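Phikz039 (Pseudomonas phage phikz, PDB 3ZBQ) is PhuZ, a phage-encoded member of the tubulin/FtsZ family, with a guanosine-5'-diphosphate held in its nucleotide pocket. Local coordinates at residues Arg8-Gly13 and Asp96-Val101; Val30-Thr35 and Asp47-Ile52; Phe17-Leu22 and Asn181-Leu186. All coordinates share one frame; numbering follows the deposited sequence.

Contact 1 of 3, residues Arg8-Gly13 and Asp96-Val101; sequences RIYFCG and DTNIVV. With GDP (guanosine-5'-diphosphate), chain B.
R8-C12 and T97-V101 run as neighbouring parallel strands, 13° apart in direction, and five backbone hydrogen bonds alternate between them from R8 N to T97 O up to C12 N to V101 O, the shortest being Y10 N to I99 O at 2.7 Å. On one face, the I9 and V101 side chains lie side by side, pointing the same way, with their CG2 atoms 4.1 Å apart. F11 has CG anti to its carbonyl carbon (chi1 -70°), and the CD1-CE1 side of its ring lies beside V101, with CD1 3.7 Å from V101 CB; I9 CG2 covers one face of the same ring near its rim. Helix 175-192 packs over this face through L186, L189 and V190.

The other face carries Y10, N98 and V100. N98 OD1 lies in the plane of the Y10 ring, 3.7 Å from CE1, although its hydrogen bond goes to G95 N; Y10 OH bonds to F92 O. Further along, V100 CG1 meets C12 SG at 4.0 Å, under helix 109-122. Strand 7-12 leads straight into G13, whose CA is 3.7 Å from GDP O2B, and S103, ending strand 97-103, bonds GDP, as in the Rossmann-like nucleotide-binding domain of tubulin and FtsZ.

Contact 2 of 3, residues Val30-Thr35 and Asp47-Ile52; sequences VCYIDT and DNTIII
Y32 and N48 lie side by side and point the same way, ring and amide planes 60° apart, with N48 ND2 3.9 Å from CE1 of the ring. N48 holds its CG between the backbone N and the carbonyl carbon (chi1 70°), and OD1 takes a hydrogen bond from T49 OG1 at 2.8 Å, the donor standing above the carbonyl plane; N48 OD1 is also hydrogen-bonded by T45 N, its main partner. ND2 gives bonds to H43 O and to a water that also reaches V30 O. T49 OG1 in turn comes to 3.7 Å from Y32 CB, and N48 O meets the edge of the Y32 ring while accepting the bond from Y32 N.

D34 turns CG anti to its backbone N (chi1 -157°), and its OD1 accepts a 2.6 Å bond from T35 N on the anti side, out of the carboxylate plane. OD2 is held by N39. On the face of I33 and I50, I33 CG2 crosses over to I52 CD1 at 4.1 Å, and I88 of helix 85-91 touches I33, I50 and I52. T35 OG1 bonds to S108, and a second water joins T35 O to I52 O.

Backbone bonds, among them I52 N to D34 O at 2.7 Å, join the two parallel strands. Strand 49-51 is thereby added as the outermost strand beside 30-34, at one margin of the Rossmann-like nucleotide-binding sheet.

Contact 3 of 3, residues Phe17-Leu22 and Asn181-Leu186; sequences FRIGEL and NILEVL. With GDP (guanosine-5'-diphosphate), chain B.
I19 CG2 reaches two side chains of helix 175-192, touching L186 CD1 at 3.6 Å and I182 CG2 at 3.8 Å. Against I182 the side chain crosses at about a right angle, and the CG2 branches meet; against L186 it comes in obliquely and meets a single methyl. The methyl gets there because CG2 lies anti to the I19 backbone N, while CG1 is anti to the carbonyl carbon (chi1 -67°). L183 completes the interface from the partly exposed side: CD1 lies 3.9 Å from L22 CB, and CD2 leans over I19 O at a similar distance. The axes of segments 17-22 and 181-186 pass 10.4 Å apart at a crossing angle of -66°.

R18, the residue before I19, faces the nucleotide instead. Its NH1 donates to both GDP N7 and GDP O1A, each at 2.9 Å, thereby linking base and alpha-phosphate. N179, on the same helix as I182, also bonds GDP and touches I19 and L22. Between the segments the contact is without a hydrogen bond, carried mostly by methyls, with the L22 CB methylene and the I19 carbonyl oxygen also in touch. The fit probably rests on shape and burial of methyls, while R18 directs its polar bonds to GDP.

The three contacts illustrate how a nucleotide-binding domain is assembled around one sheet. Contacts 1 and 2 have centres 11 Å apart and belong to the same sheet, where strand 30-34 lies between strands 7-12 and 49-51, while strand 97-103 follows on the other side of 7-12. Contact 3, also 11 Å from contact 1 and about 16 Å from contact 2, joins two helices; F11 packs on G20 and I19, and I99 on L186. Along the chain, strand 7-12, helix 13-23, and strands 30-34 and 49-51 come first, then 97-103, with 175-192 much later. Contact 1 through G13 and contact 3 through R18 both reach GDP.

Contact 1 of 3, residues Arg8-Gly13 and Asp96-Val101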
loop_
_atom_site.group_PDB
_atom_site.type_symbol
_atom_site.label_atom_id
_atom_site.label_comp_id
_atom_site.label_asym_id
_atom_site.label_seq_id
_atom_site.Cartn_x
_atom_site.Cartn_y
_atom_site.Cartn_z
ATOM N N ARG A 8 1.006 14.562 -0.806
ATOM C CA ARG A 8 1.559 14.111 0.472
ATOM C C ARG A 8 1.827 12.619 0.373
ATOM O O ARG A 8 0.955 11.843 -0.039
ATOM C CB ARG A 8 0.579 14.378 1.631
ATOM C CG ARG A 8 1.113 14.014 3.038
ATOM C CD ARG A 8 2.084 15.068 3.578
ATOM N NE ARG A 8 1.411 16.339 3.847
ATOM C CZ ARG A 8 2.040 17.494 4.051
ATOM N NH1 ARG A 8 3.360 17.543 4.012
ATOM N NH2 ARG A 8 1.344 18.605 4.278
ATOM N N ILE A 9 3.026 12.200 0.752
ATOM C CA ILE A 9 3.315 10.778 0.779
ATOM C C ILE A 9 3.476 10.335 2.227
ATOM O O ILE A 9 4.230 10.949 2.983
ATOM C CB ILE A 9 4.579 10.444 -0.019
ATOM C CG1 ILE A 9 4.496 11.066 -1.428
ATOM C CG2 ILE A 9 4.763 8.942 -0.077
ATOM C CD1 ILE A 9 5.693 10.722 -2.344
ATOM N N TYR A 10 2.734 9.297 2.606
ATOM C CA TYR A 10 2.788 8.742 3.960
ATOM C C TYR A 10 3.511 7.403 3.922
ATOM O O TYR A 10 2.981 6.419 3.377
ATOM C CB TYR A 10 1.368 8.521 4.509
ATOM C CG TYR A 10 0.504 9.768 4.604
ATOM C CD1 TYR A 10 -0.200 10.235 3.503
ATOM C CD2 TYR A 10 0.364 10.446 5.808
ATOM C CE1 TYR A 10 -1.008 11.366 3.594
ATOM C CE2 TYR A 10 -0.434 11.575 5.908
ATOM C CZ TYR A 10 -1.117 12.027 4.798
ATOM O OH TYR A 10 -1.904 13.154 4.903
ATOM N N PHE A 11 4.706 7.355 4.516
ATOM C CA PHE A 11 5.492 6.131 4.579
ATOM C C PHE A 11 5.237 5.480 5.938
ATOM O O PHE A 11 5.539 6.074 6.970
ATOM C CB PHE A 11 6.988 6.441 4.430
ATOM C CG PHE A 11 7.388 6.887 3.041
ATOM C CD1 PHE A 11 7.343 5.996 1.970
ATOM C CD2 PHE A 11 7.812 8.192 2.810
ATOM C CE1 PHE A 11 7.709 6.404 0.690
ATOM C CE2 PHE A 11 8.179 8.609 1.533
ATOM C CZ PHE A 11 8.128 7.722 0.474
ATOM N N CYS A 12 4.671 4.273 5.933
ATOM C CA CYS A 12 4.194 3.641 7.159
ATOM C C CYS A 12 4.853 2.294 7.423
ATOM O O CYS A 12 4.948 1.443 6.526
ATOM C CB CYS A 12 2.670 3.452 7.123
ATOM S SG CYS A 12 1.737 4.921 6.659
ATOM N N GLY A 13 5.280 2.100 8.664
ATOM C CA GLY A 13 5.913 0.855 9.073
ATOM C C GLY A 13 7.300 0.705 8.476
ATOM O O GLY A 13 7.769 1.601 7.782
ATOM N N ASP A 96 -3.390 17.546 -2.188
ATOM C CA ASP A 96 -4.351 17.429 -3.283
ATOM C C ASP A 96 -4.421 15.982 -3.779
ATOM O O ASP A 96 -5.480 15.506 -4.184
ATOM C CB ASP A 96 -3.989 18.370 -4.444
ATOM C CG ASP A 96 -4.231 19.837 -4.115
ATOM O OD1 ASP A 96 -5.192 20.142 -3.372
ATOM O OD2 ASP A 96 -3.461 20.685 -4.619
ATOM N N THR A 97 -3.283 15.288 -3.712
ATOM C CA THR A 97 -3.212 13.849 -3.940
ATOM C C THR A 97 -2.426 13.247 -2.787
ATOM O O THR A 97 -1.664 13.950 -2.122
ATOM C CB THR A 97 -2.508 13.508 -5.263
ATOM O OG1 THR A 97 -1.232 14.166 -5.311
ATOM C CG2 THR A 97 -3.361 13.958 -6.449
ATOM N N ASN A 98 -2.622 11.958 -2.535
ATOM C CA ASN A 98 -1.996 11.323 -1.380
ATOM C C ASN A 98 -1.538 9.925 -1.722
ATOM O O ASN A 98 -2.282 9.153 -2.338
ATOM C CB ASN A 98 -2.972 11.279 -0.205
ATOM C CG ASN A 98 -3.423 12.655 0.210
ATOM O OD1 ASN A 98 -2.761 13.301 1.025
ATOM N ND2 ASN A 98 -4.514 13.149 -0.406
ATOM N N ILE A 99 -0.314 9.596 -1.324
ATOM C CA ILE A 99 0.237 8.288 -1.606
ATOM C C ILE A 99 0.630 7.687 -0.268
ATOM O O ILE A 99 1.306 8.329 0.517
ATOM C CB ILE A 99 1.470 8.364 -2.536
ATOM C CG1 ILE A 99 1.123 9.137 -3.816
ATOM C CG2 ILE A 99 1.966 6.963 -2.887
ATOM C CD1 ILE A 99 2.268 9.268 -4.803
ATOM N N VAL A 100 0.142 6.485 0.001
ATOM C CA VAL A 100 0.431 5.794 1.257
ATOM C C VAL A 100 1.176 4.489 0.959
ATOM O O VAL A 100 0.712 3.672 0.153
ATOM C CB VAL A 100 -0.881 5.494 2.030
ATOM C CG1 VAL A 100 -0.581 4.989 3.446
ATOM C CG2 VAL A 100 -1.755 6.734 2.107
ATOM N N VAL A 101 2.307 4.269 1.641
ATOM C CA VAL A 101 3.233 3.186 1.297
ATOM C C VAL A 101 3.482 2.280 2.488
ATOM O O VAL A 101 3.842 2.772 3.563
ATOM C CB VAL A 101 4.596 3.746 0.828
ATOM C CG1 VAL A 101 5.489 2.645 0.299
ATOM C CG2 VAL A 101 4.379 4.823 -0.247
HETATM P PB GDP B . 5.866 -3.404 9.814
HETATM O O1B GDP B . 6.924 -2.477 10.355
HETATM O O2B GDP B . 4.936 -2.658 8.878
HETATM O O3B GDP B . 5.080 -4.064 10.921
HETATM O O3A GDP B . 6.524 -4.602 8.969
HETATM P PA GDP B . 7.700 -4.462 7.882
HETATM O O1A GDP B . 9.020 -3.941 8.398
HETATM O O2A GDP B . 7.217 -3.651 6.698
HETATM O "O5'" GDP B . 7.903 -5.980 7.436
HETATM C "C5'" GDP B . 6.815 -6.766 6.964
HETATM C "C4'" GDP B . 7.234 -7.471 5.676
HETATM O "O4'" GDP B . 7.400 -6.503 4.639
HETATM C "C3'" GDP B . 8.573 -8.177 5.764
HETATM O "O3'" GDP B . 8.396 -9.515 6.259
HETATM C "C2'" GDP B . 9.057 -8.155 4.335
HETATM O "O2'" GDP B . 8.439 -9.218 3.607
HETATM C "C1'" GDP B . 8.454 -6.893 3.760
HETATM N N9 GDP B . 9.419 -5.773 3.729
HETATM C C8 GDP B . 9.900 -5.058 4.764
HETATM N N7 GDP B . 10.749 -4.094 4.333
HETATM C C5 GDP B . 10.806 -4.172 2.987
HETATM C C6 GDP B . 11.503 -3.462 1.891
HETATM O O6 GDP B . 12.270 -2.493 2.127
HETATM N N1 GDP B . 11.264 -3.881 0.635
HETATM C C2 GDP B . 10.440 -4.912 0.351
HETATM N N2 GDP B . 10.253 -5.297 -0.936
HETATM N N3 GDP B . 9.774 -5.601 1.300
HETATM C C4 GDP B . 9.922 -5.280 2.604
#

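Contact 2 of 3, residues Val30-Thr35 and Asp47-Ile52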
loop_
_atom_site.group_PDB
_atom_site.type_symbol
_atom_site.label_atom_id
_atom_site.label_comp_id
_atom_site.label_asym_id
_atom_site.label_seq_id
_atom_site.Cartn_x
_atom_site.Cartn_y
_atom_site.Cartn_z
ATOM N N VAL A 30 6.925 14.536 2.303
ATOM C CA VAL A 30 6.772 13.168 2.745
ATOM C C VAL A 30 6.760 13.127 4.270
ATOM O O VAL A 30 7.278 14.030 4.944
ATOM C CB VAL A 30 7.926 12.269 2.232
ATOM C CG1 VAL A 30 8.059 12.341 0.719
ATOM C CG2 VAL A 30 9.236 12.659 2.889
ATOM N N CYS A 31 6.166 12.075 4.816
ATOM C CA CYS A 31 6.139 11.907 6.257
ATOM C C CYS A 31 6.154 10.437 6.604
ATOM O O CYS A 31 5.880 9.579 5.746
ATOM C CB CYS A 31 4.942 12.627 6.886
ATOM S SG CYS A 31 3.320 11.990 6.408
ATOM N N TYR A 32 6.490 10.151 7.859
ATOM C CA TYR A 32 6.753 8.791 8.305
ATOM C C TYR A 32 6.009 8.490 9.595
ATOM O O TYR A 32 6.055 9.276 10.542
ATOM C CB TYR A 32 8.235 8.616 8.598
ATOM C CG TYR A 32 9.164 8.748 7.421
ATOM C CD1 TYR A 32 9.631 9.995 7.011
ATOM C CD2 TYR A 32 9.622 7.621 6.754
ATOM C CE1 TYR A 32 10.515 10.112 5.947
ATOM C CE2 TYR A 32 10.496 7.730 5.683
ATOM C CZ TYR A 32 10.938 8.975 5.292
ATOM O OH TYR A 32 11.814 9.079 4.241
ATOM N N ILE A 33 5.334 7.347 9.632
ATOM C CA ILE A 33 4.582 6.937 10.810
ATOM C C ILE A 33 4.892 5.478 11.118
ATOM O O ILE A 33 4.765 4.610 10.257
ATOM C CB ILE A 33 3.051 7.092 10.614
ATOM C CG1 ILE A 33 2.694 8.463 10.027
ATOM C CG2 ILE A 33 2.314 6.879 11.935
ATOM C CD1 ILE A 33 2.686 8.484 8.528
ATOM N N ASP A 34 5.297 5.205 12.352
ATOM C CA ASP A 34 5.648 3.841 12.739
ATOM C C ASP A 34 5.406 3.647 14.225
ATOM O O ASP A 34 5.012 4.579 14.935
ATOM C CB ASP A 34 7.119 3.568 12.419
ATOM C CG ASP A 34 7.428 2.088 12.247
ATOM O OD1 ASP A 34 6.582 1.232 12.611
ATOM O OD2 ASP A 34 8.529 1.784 11.737
ATOM N N THR A 35 5.645 2.426 14.685
ATOM C CA THR A 35 5.546 2.076 16.103
ATOM C C THR A 35 6.925 1.704 16.637
ATOM O O THR A 35 7.059 1.030 17.663
ATOM C CB THR A 35 4.605 0.882 16.305
ATOM O OG1 THR A 35 5.104 -0.221 15.539
ATOM C CG2 THR A 35 3.186 1.223 15.818
ATOM N N ASP A 47 10.368 16.741 12.539
ATOM C CA ASP A 47 9.305 17.415 11.802
ATOM C C ASP A 47 8.504 16.506 10.870
ATOM O O ASP A 47 7.337 16.782 10.595
ATOM C CB ASP A 47 9.864 18.606 11.018
ATOM C CG ASP A 47 10.362 19.713 11.926
ATOM O OD1 ASP A 47 9.848 19.817 13.063
ATOM O OD2 ASP A 47 11.267 20.468 11.509
ATOM N N ASN A 48 9.113 15.423 10.392
ATOM C CA ASN A 48 8.446 14.585 9.394
ATOM C C ASN A 48 8.085 13.173 9.862
ATOM O O ASN A 48 7.620 12.349 9.074
ATOM C CB ASN A 48 9.262 14.529 8.090
ATOM C CG ASN A 48 10.561 13.747 8.228
ATOM O OD1 ASN A 48 10.860 13.163 9.278
ATOM N ND2 ASN A 48 11.340 13.725 7.160
ATOM N N THR A 49 8.289 12.893 11.144
ATOM C CA THR A 49 8.118 11.536 11.649
ATOM C C THR A 49 7.286 11.523 12.917
ATOM O O THR A 49 7.486 12.357 13.806
ATOM C CB THR A 49 9.488 10.894 11.940
ATOM O OG1 THR A 49 10.256 10.847 10.729
ATOM C CG2 THR A 49 9.337 9.468 12.512
ATOM N N ILE A 50 6.336 10.595 12.982
ATOM C CA ILE A 50 5.581 10.332 14.205
ATOM C C ILE A 50 5.784 8.873 14.579
ATOM O O ILE A 50 5.471 7.974 13.793
ATOM C CB ILE A 50 4.067 10.593 14.033
ATOM C CG1 ILE A 50 3.788 12.085 13.921
ATOM C CG2 ILE A 50 3.293 10.030 15.222
ATOM C CD1 ILE A 50 2.333 12.400 13.595
ATOM N N ILE A 51 6.325 8.645 15.770
ATOM C CA ILE A 51 6.489 7.294 16.306
ATOM C C ILE A 51 5.445 7.063 17.398
ATOM O O ILE A 51 5.369 7.821 18.363
ATOM C CB ILE A 51 7.903 7.080 16.863
ATOM C CG1 ILE A 51 8.943 7.354 15.776
ATOM C CG2 ILE A 51 8.065 5.651 17.407
ATOM C CD1 ILE A 51 8.741 6.520 14.511
ATOM N N ILE A 52 4.617 6.036 17.227
ATOM C CA ILE A 52 3.536 5.767 18.168
ATOM C C ILE A 52 4.039 4.802 19.225
ATOM O O ILE A 52 4.306 3.633 18.933
ATOM C CB ILE A 52 2.322 5.163 17.460
ATOM C CG1 ILE A 52 1.831 6.117 16.359
ATOM C CG2 ILE A 52 1.191 4.897 18.444
ATOM C CD1 ILE A 52 0.718 5.526 15.511
HETATM O O HOH W 1 10.143 15.421 4.909
HETATM O O HOH W 2 5.227 0.966 19.759
#

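Contact 3 of 3, residues Phe17-Leu22 and Asn181-Leu186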
loop_
_atom_site.group_PDB
_atom_site.type_symbol
_atom_site.label_atom_id
_atom_site.label_comp_id
_atom_site.label_asym_id
_atom_site.label_seq_id
_atom_site.Cartn_x
_atom_site.Cartn_y
_atom_site.Cartn_z
ATOM N N PHE A 17 9.272 2.986 5.721
ATOM C CA PHE A 17 10.480 3.730 6.086
ATOM C C PHE A 17 11.651 3.458 5.137
ATOM O O PHE A 17 12.388 4.373 4.768
ATOM C CB PHE A 17 10.899 3.399 7.529
ATOM C CG PHE A 17 10.206 4.243 8.577
ATOM C CD1 PHE A 17 8.818 4.404 8.564
ATOM C CD2 PHE A 17 10.944 4.863 9.576
ATOM C CE1 PHE A 17 8.181 5.180 9.542
ATOM C CE2 PHE A 17 10.326 5.632 10.548
ATOM C CZ PHE A 17 8.944 5.786 10.542
ATOM N N ARG A 18 11.836 2.193 4.768
ATOM C CA ARG A 18 12.944 1.806 3.898
ATOM C C ARG A 18 12.762 2.341 2.482
ATOM O O ARG A 18 13.708 2.844 1.872
ATOM C CB ARG A 18 13.120 0.284 3.894
ATOM C CG ARG A 18 13.774 -0.241 5.180
ATOM C CD ARG A 18 13.255 -1.622 5.586
ATOM N NE ARG A 18 13.195 -1.775 7.045
ATOM C CZ ARG A 18 12.309 -2.540 7.679
ATOM N NH1 ARG A 18 11.418 -3.242 6.985
ATOM N NH2 ARG A 18 12.320 -2.612 9.009
ATOM N N ILE A 19 11.547 2.230 1.964
ATOM C CA ILE A 19 11.242 2.795 0.653
ATOM C C ILE A 19 11.439 4.315 0.684
ATOM O O ILE A 19 12.007 4.903 -0.240
ATOM C CB ILE A 19 9.806 2.470 0.227
ATOM C CG1 ILE A 19 9.634 0.964 -0.013
ATOM C CG2 ILE A 19 9.423 3.286 -1.008
ATOM C CD1 ILE A 19 10.545 0.407 -1.094
ATOM N N GLY A 20 10.978 4.947 1.759
ATOM C CA GLY A 20 11.102 6.393 1.901
ATOM C C GLY A 20 12.550 6.847 1.942
ATOM O O GLY A 20 12.905 7.881 1.397
ATOM N N GLU A 21 13.399 6.060 2.593
ATOM C CA GLU A 21 14.810 6.391 2.644
ATOM C C GLU A 21 15.419 6.324 1.252
ATOM O O GLU A 21 16.231 7.169 0.892
ATOM C CB GLU A 21 15.557 5.454 3.599
ATOM C CG GLU A 21 17.043 5.764 3.697
ATOM C CD GLU A 21 17.808 4.776 4.565
ATOM O OE1 GLU A 21 17.222 3.755 4.989
ATOM O OE2 GLU A 21 19.006 5.029 4.820
ATOM N N LEU A 22 15.014 5.326 0.468
ATOM C CA LEU A 22 15.491 5.198 -0.909
ATOM C C LEU A 22 14.929 6.306 -1.808
ATOM O O LEU A 22 15.559 6.692 -2.785
ATOM C CB LEU A 22 15.128 3.828 -1.499
ATOM C CG LEU A 22 15.764 2.610 -0.825
ATOM C CD1 LEU A 22 15.283 1.305 -1.452
ATOM C CD2 LEU A 22 17.283 2.707 -0.899
ATOM N N ASN A 181 11.314 -1.277 -8.429
ATOM C CA ASN A 181 10.046 -1.113 -9.133
ATOM C C ASN A 181 9.137 -0.128 -8.408
ATOM O O ASN A 181 8.483 0.707 -9.029
ATOM C CB ASN A 181 9.326 -2.445 -9.375
ATOM C CG ASN A 181 8.263 -2.336 -10.481
ATOM O OD1 ASN A 181 7.056 -2.424 -10.230
ATOM N ND2 ASN A 181 8.719 -2.123 -11.712
ATOM N N ILE A 182 9.127 -0.201 -7.086
ATOM C CA ILE A 182 8.328 0.727 -6.297
ATOM C C ILE A 182 8.783 2.180 -6.466
ATOM O O ILE A 182 7.956 3.081 -6.593
ATOM C CB ILE A 182 8.314 0.306 -4.809
ATOM C CG1 ILE A 182 7.420 -0.936 -4.640
ATOM C CG2 ILE A 182 7.835 1.464 -3.938
ATOM C CD1 ILE A 182 7.468 -1.564 -3.251
ATOM N N LEU A 183 10.093 2.415 -6.483
ATOM C CA LEU A 183 10.613 3.774 -6.674
ATOM C C LEU A 183 10.194 4.317 -8.036
ATOM O O LEU A 183 9.811 5.495 -8.174
ATOM C CB LEU A 183 12.134 3.786 -6.553
ATOM C CG LEU A 183 12.642 3.339 -5.186
ATOM C CD1 LEU A 183 14.153 3.241 -5.201
ATOM C CD2 LEU A 183 12.176 4.293 -4.089
ATOM N N GLU A 184 10.261 3.454 -9.046
ATOM C CA GLU A 184 9.816 3.838 -10.381
ATOM C C GLU A 184 8.357 4.282 -10.350
ATOM O O GLU A 184 7.980 5.253 -11.009
ATOM C CB GLU A 184 9.997 2.676 -11.364
ATOM C CG GLU A 184 11.445 2.347 -11.668
ATOM C CD GLU A 184 11.752 2.402 -13.147
ATOM O OE1 GLU A 184 10.911 1.925 -13.947
ATOM O OE2 GLU A 184 12.830 2.931 -13.507
ATOM N N VAL A 185 7.531 3.575 -9.585
ATOM C CA VAL A 185 6.116 3.918 -9.474
ATOM C C VAL A 185 5.915 5.245 -8.737
ATOM O O VAL A 185 5.159 6.099 -9.190
ATOM C CB VAL A 185 5.308 2.787 -8.793
ATOM C CG1 VAL A 185 3.933 3.280 -8.359
ATOM C CG2 VAL A 185 5.188 1.577 -9.724
ATOM N N LEU A 186 6.599 5.414 -7.606
ATOM C CA LEU A 186 6.489 6.648 -6.822
ATOM C C LEU A 186 6.934 7.853 -7.648
ATOM O O LEU A 186 6.268 8.905 -7.670
ATOM C CB LEU A 186 7.308 6.532 -5.529
ATOM C CG LEU A 186 6.760 5.547 -4.503
ATOM C CD1 LEU A 186 7.724 5.396 -3.328
ATOM C CD2 LEU A 186 5.391 6.004 -4.021
HETATM P PB GDP B . 5.866 -3.404 9.814
HETATM O O1B GDP B . 6.924 -2.477 10.355
HETATM O O2B GDP B . 4.936 -2.658 8.878
HETATM O O3B GDP B . 5.080 -4.064 10.921
HETATM O O3A GDP B . 6.524 -4.602 8.969
HETATM P PA GDP B . 7.700 -4.462 7.882
HETATM O O1A GDP B . 9.020 -3.941 8.398
HETATM O O2A GDP B . 7.217 -3.651 6.698
HETATM O "O5'" GDP B . 7.903 -5.980 7.436
HETATM C "C5'" GDP B . 6.815 -6.766 6.964
HETATM C "C4'" GDP B . 7.234 -7.471 5.676
HETATM O "O4'" GDP B . 7.400 -6.503 4.639
HETATM C "C3'" GDP B . 8.573 -8.177 5.764
HETATM O "O3'" GDP B . 8.396 -9.515 6.259
HETATM C "C2'" GDP B . 9.057 -8.155 4.335
HETATM O "O2'" GDP B . 8.439 -9.218 3.607
HETATM C "C1'" GDP B . 8.454 -6.893 3.760
HETATM N N9 GDP B . 9.419 -5.773 3.729
HETATM C C8 GDP B . 9.900 -5.058 4.764
HETATM N N7 GDP B . 10.749 -4.094 4.333
HETATM C C5 GDP B . 10.806 -4.172 2.987
HETATM C C6 GDP B . 11.503 -3.462 1.891
HETATM O O6 GDP B . 12.270 -2.493 2.127
HETATM N N1 GDP B . 11.264 -3.881 0.635
HETATM C C2 GDP B . 10.440 -4.912 0.351
HETATM N N2 GDP B . 10.253 -5.297 -0.936
HETATM N N3 GDP B . 9.774 -5.601 1.300
HETATM C C4 GDP B . 9.922 -5.280 2.604
#